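Local coordinates for CoA-binding domain-containing protein (Thermus thermophilus, PDB 1IUK), which is of unknown function but probably binds coenzyme A through a Rossmann-like domain, at residues R94-R105 / A116-L126. Sequence-based numbering, arbitrary orientation.
Sequences RPGLVWLQSGIR and AGIPVVADRCL
Val-98 and Val-121 bind through their backbones, joining strands 98-100 and 120-122 in parallel, 9° apart, in a beta-alpha-beta crossover through helix 107-115. Val-98 N donates to Pro-119 O, Val-121 N to Val-98 O (2.8 Å) and Leu-100 N to Val-121 O.

Apolar packing centres on Trp-99. Its CG lies anti to the backbone N (chi1 -169°), which lays the indole alongside Val-121; CG1 of Val-121 sits over one face of the six-membered ring, 3.6 Å from its centroid, and Leu-126 CD1 covers the opposite face, both CH-pi contacts. On the other sheet face, Val-98 CG2 meets Ile-118 CG2 and Leu-100 CD1 meets Ala-122 CB, with Leu-113 of the crossover helix packed on Val-98, Ile-118 and Val-120.

Side-chain hydrogen bonds extend the contact beyond the strands. Trp-99 NE1 reaches Arg-124 O at 2.8 Å, from above the carbonyl plane. Arg-94 grips Ala-116 O end-on with NH1 (2.7 Å) and NH2 (2.6 Å), in the guanidinium plane. Gly-103 N, in the type II turn 101-104, donates to Asp-123 OD2 at 2.7 Å.

Clamped on both faces with its N-H satisfied, the indole should have restricted rotation and ties strand 98-100 to the start of helix 126-134.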
loop_
_atom_site.group_PDB
_atom_site.type_symbol
_atom_site.label_atom_id
_atom_site.label_comp_id
_atom_site.label_asym_id
_atom_site.label_seq_id
_atom_site.Cartn_x
_atom_site.Cartn_y
_atom_site.Cartn_z
ATOM N N ARG A 94 7.926 8.823 2.098
ATOM C CA ARG A 94 8.798 8.310 1.049
ATOM C C ARG A 94 8.906 6.772 1.097
ATOM O O ARG A 94 9.967 6.216 1.411
ATOM C CB ARG A 94 10.193 8.943 1.132
ATOM C CG ARG A 94 10.636 9.566 -0.195
ATOM C CD ARG A 94 12.101 10.049 -0.183
ATOM N NE ARG A 94 12.802 9.720 -1.430
ATOM C CZ ARG A 94 12.456 10.176 -2.631
ATOM N NH1 ARG A 94 11.415 10.987 -2.769
ATOM N NH2 ARG A 94 13.143 9.812 -3.705
ATOM N N PRO A 95 7.804 6.067 0.772
ATOM C CA PRO A 95 7.830 4.602 0.796
ATOM C C PRO A 95 8.682 4.159 -0.383
ATOM O O PRO A 95 8.867 4.932 -1.329
ATOM C CB PRO A 95 6.362 4.222 0.615
ATOM C CG PRO A 95 5.823 5.313 -0.218
ATOM C CD PRO A 95 6.501 6.565 0.304
ATOM N N GLY A 96 9.195 2.929 -0.336
ATOM C CA GLY A 96 10.025 2.436 -1.420
ATOM C C GLY A 96 9.281 2.268 -2.728
ATOM O O GLY A 96 9.868 2.351 -3.806
ATOM N N LEU A 97 7.977 2.022 -2.638
ATOM C CA LEU A 97 7.144 1.813 -3.821
ATOM C C LEU A 97 5.690 2.133 -3.475
ATOM O O LEU A 97 5.239 1.806 -2.374
ATOM C CB LEU A 97 7.257 0.350 -4.260
ATOM C CG LEU A 97 6.344 -0.181 -5.369
ATOM C CD1 LEU A 97 6.706 0.461 -6.688
ATOM C CD2 LEU A 97 6.514 -1.686 -5.477
ATOM N N VAL A 98 4.974 2.786 -4.394
ATOM C CA VAL A 98 3.563 3.105 -4.172
ATOM C C VAL A 98 2.736 2.239 -5.109
ATOM O O VAL A 98 2.948 2.218 -6.320
ATOM C CB VAL A 98 3.248 4.599 -4.423
ATOM C CG1 VAL A 98 1.737 4.828 -4.449
ATOM C CG2 VAL A 98 3.874 5.425 -3.314
ATOM N N TRP A 99 1.791 1.518 -4.519
ATOM C CA TRP A 99 0.934 0.594 -5.257
ATOM C C TRP A 99 -0.521 1.048 -5.205
ATOM O O TRP A 99 -1.154 0.966 -4.151
ATOM C CB TRP A 99 1.052 -0.803 -4.620
ATOM C CG TRP A 99 0.429 -1.926 -5.408
ATOM C CD1 TRP A 99 -0.908 -2.183 -5.567
ATOM C CD2 TRP A 99 1.124 -2.919 -6.174
ATOM N NE1 TRP A 99 -1.085 -3.269 -6.389
ATOM C CE2 TRP A 99 0.145 -3.740 -6.777
ATOM C CE3 TRP A 99 2.482 -3.193 -6.412
ATOM C CZ2 TRP A 99 0.480 -4.821 -7.607
ATOM C CZ3 TRP A 99 2.815 -4.269 -7.240
ATOM C CH2 TRP A 99 1.814 -5.067 -7.827
ATOM N N LEU A 100 -1.047 1.531 -6.325
ATOM C CA LEU A 100 -2.443 1.957 -6.350
ATOM C C LEU A 100 -3.299 0.740 -6.692
ATOM O O LEU A 100 -3.128 0.126 -7.754
ATOM C CB LEU A 100 -2.656 3.046 -7.399
ATOM C CG LEU A 100 -1.791 4.300 -7.227
ATOM C CD1 LEU A 100 -2.217 5.338 -8.275
ATOM C CD2 LEU A 100 -1.921 4.850 -5.794
ATOM N N GLN A 101 -4.216 0.396 -5.792
ATOM C CA GLN A 101 -5.077 -0.762 -5.998
ATOM C C GLN A 101 -6.040 -0.631 -7.185
ATOM O O GLN A 101 -6.137 0.420 -7.812
ATOM C CB GLN A 101 -5.830 -1.062 -4.704
ATOM C CG GLN A 101 -4.948 -1.734 -3.656
ATOM C CD GLN A 101 -4.685 -3.204 -3.978
ATOM O OE1 GLN A 101 -5.601 -3.943 -4.357
ATOM N NE2 GLN A 101 -3.438 -3.633 -3.829
ATOM N N SER A 102 -6.733 -1.722 -7.499
ATOM C CA SER A 102 -7.680 -1.765 -8.613
ATOM C C SER A 102 -8.668 -0.598 -8.681
ATOM O O SER A 102 -9.251 -0.197 -7.672
ATOM C CB SER A 102 -8.459 -3.082 -8.566
ATOM O OG SER A 102 -7.576 -4.186 -8.678
ATOM N N GLY A 103 -8.850 -0.065 -9.884
ATOM C CA GLY A 103 -9.770 1.044 -10.083
ATOM C C GLY A 103 -9.274 2.387 -9.570
ATOM O O GLY A 103 -10.058 3.327 -9.422
ATOM N N ILE A 104 -7.976 2.483 -9.303
ATOM C CA ILE A 104 -7.416 3.716 -8.803
ATOM C C ILE A 104 -6.267 4.241 -9.661
ATOM O O ILE A 104 -5.187 3.652 -9.699
ATOM C CB ILE A 104 -6.917 3.551 -7.339
ATOM C CG1 ILE A 104 -8.098 3.184 -6.425
ATOM C CG2 ILE A 104 -6.253 4.846 -6.856
ATOM C CD1 ILE A 104 -7.693 2.602 -5.080
ATOM N N ARG A 105 -6.528 5.352 -10.357
ATOM C CA ARG A 105 -5.535 6.033 -11.191
ATOM C C ARG A 105 -5.676 7.531 -10.911
ATOM O O ARG A 105 -6.761 8.018 -10.585
ATOM C CB ARG A 105 -5.775 5.798 -12.692
ATOM C CG ARG A 105 -5.556 4.376 -13.186
ATOM C CD ARG A 105 -4.151 3.858 -12.910
ATOM N NE ARG A 105 -3.075 4.725 -13.404
ATOM C CZ ARG A 105 -2.708 4.836 -14.679
ATOM N NH1 ARG A 105 -3.332 4.139 -15.615
ATOM N NH2 ARG A 105 -1.689 5.614 -15.019
ATOM N N ALA A 116 9.321 12.725 -7.740
ATOM C CA ALA A 116 10.049 12.583 -6.482
ATOM C C ALA A 116 10.950 11.331 -6.457
ATOM O O ALA A 116 11.568 11.014 -5.437
ATOM C CB ALA A 116 9.070 12.542 -5.318
ATOM N N GLY A 117 11.029 10.625 -7.582
ATOM C CA GLY A 117 11.843 9.422 -7.638
ATOM C C GLY A 117 11.232 8.216 -6.920
ATOM O O GLY A 117 11.948 7.303 -6.502
ATOM N N ILE A 118 9.910 8.201 -6.777
ATOM C CA ILE A 118 9.237 7.096 -6.095
ATOM C C ILE A 118 8.500 6.203 -7.101
ATOM O O ILE A 118 7.584 6.658 -7.794
ATOM C CB ILE A 118 8.233 7.630 -5.042
ATOM C CG1 ILE A 118 8.981 8.465 -3.999
ATOM C CG2 ILE A 118 7.492 6.455 -4.369
ATOM C CD1 ILE A 118 8.089 9.213 -3.022
ATOM N N PRO A 119 8.900 4.914 -7.198
ATOM C CA PRO A 119 8.268 3.972 -8.126
ATOM C C PRO A 119 6.787 3.816 -7.839
ATOM O O PRO A 119 6.364 3.832 -6.688
ATOM C CB PRO A 119 9.025 2.664 -7.903
ATOM C CG PRO A 119 10.269 3.033 -7.201
ATOM C CD PRO A 119 9.980 4.278 -6.424
ATOM N N VAL A 120 6.010 3.671 -8.898
ATOM C CA VAL A 120 4.579 3.503 -8.768
ATOM C C VAL A 120 4.067 2.359 -9.635
ATOM O O VAL A 120 4.490 2.198 -10.780
ATOM C CB VAL A 120 3.828 4.789 -9.198
ATOM C CG1 VAL A 120 2.323 4.554 -9.195
ATOM C CG2 VAL A 120 4.181 5.925 -8.262
ATOM N N VAL A 121 3.174 1.553 -9.068
ATOM C CA VAL A 121 2.508 0.484 -9.812
ATOM C C VAL A 121 1.048 0.899 -9.628
ATOM O O VAL A 121 0.613 1.157 -8.504
ATOM C CB VAL A 121 2.759 -0.913 -9.206
ATOM C CG1 VAL A 121 1.881 -1.936 -9.915
ATOM C CG2 VAL A 121 4.229 -1.290 -9.354
ATOM N N ALA A 122 0.297 1.009 -10.717
ATOM C CA ALA A 122 -1.087 1.463 -10.590
ATOM C C ALA A 122 -2.146 0.566 -11.216
ATOM O O ALA A 122 -1.897 -0.121 -12.210
ATOM C CB ALA A 122 -1.216 2.890 -11.157
ATOM N N ASP A 123 -3.336 0.606 -10.622
ATOM C CA ASP A 123 -4.479 -0.179 -11.078
ATOM C C ASP A 123 -4.196 -1.694 -11.196
ATOM O O ASP A 123 -4.418 -2.313 -12.244
ATOM C CB ASP A 123 -4.993 0.380 -12.415
ATOM C CG ASP A 123 -6.485 0.145 -12.610
ATOM O OD1 ASP A 123 -7.065 0.727 -13.552
ATOM O OD2 ASP A 123 -7.081 -0.625 -11.824
ATOM N N ARG A 124 -3.698 -2.274 -10.108
ATOM C CA ARG A 124 -3.409 -3.704 -10.038
ATOM C C ARG A 124 -3.717 -4.148 -8.615
ATOM O O ARG A 124 -3.599 -3.365 -7.679
ATOM C CB ARG A 124 -1.939 -3.984 -10.357
ATOM C CG ARG A 124 -1.609 -3.945 -11.834
ATOM C CD ARG A 124 -0.475 -4.902 -12.170
ATOM N NE ARG A 124 0.840 -4.257 -12.142
ATOM C CZ ARG A 124 1.958 -4.786 -12.645
ATOM N NH1 ARG A 124 1.941 -5.984 -13.226
ATOM N NH2 ARG A 124 3.102 -4.113 -12.576
ATOM N N CYS A 125 -4.142 -5.395 -8.455
ATOM C CA CYS A 125 -4.430 -5.917 -7.130
ATOM C C CYS A 125 -3.149 -6.584 -6.646
ATOM O O CYS A 125 -2.688 -7.552 -7.248
ATOM C CB CYS A 125 -5.565 -6.947 -7.178
ATOM S SG CYS A 125 -6.036 -7.560 -5.542
ATOM N N LEU A 126 -2.578 -6.061 -5.565
ATOM C CA LEU A 126 -1.338 -6.600 -5.028
ATOM C C LEU A 126 -1.417 -8.107 -4.715
ATOM O O LEU A 126 -0.447 -8.841 -4.938
ATOM C CB LEU A 126 -0.919 -5.812 -3.775
ATOM C CG LEU A 126 0.457 -6.118 -3.162
ATOM C CD1 LEU A 126 1.510 -6.284 -4.253
ATOM C CD2 LEU A 126 0.841 -4.996 -2.200
#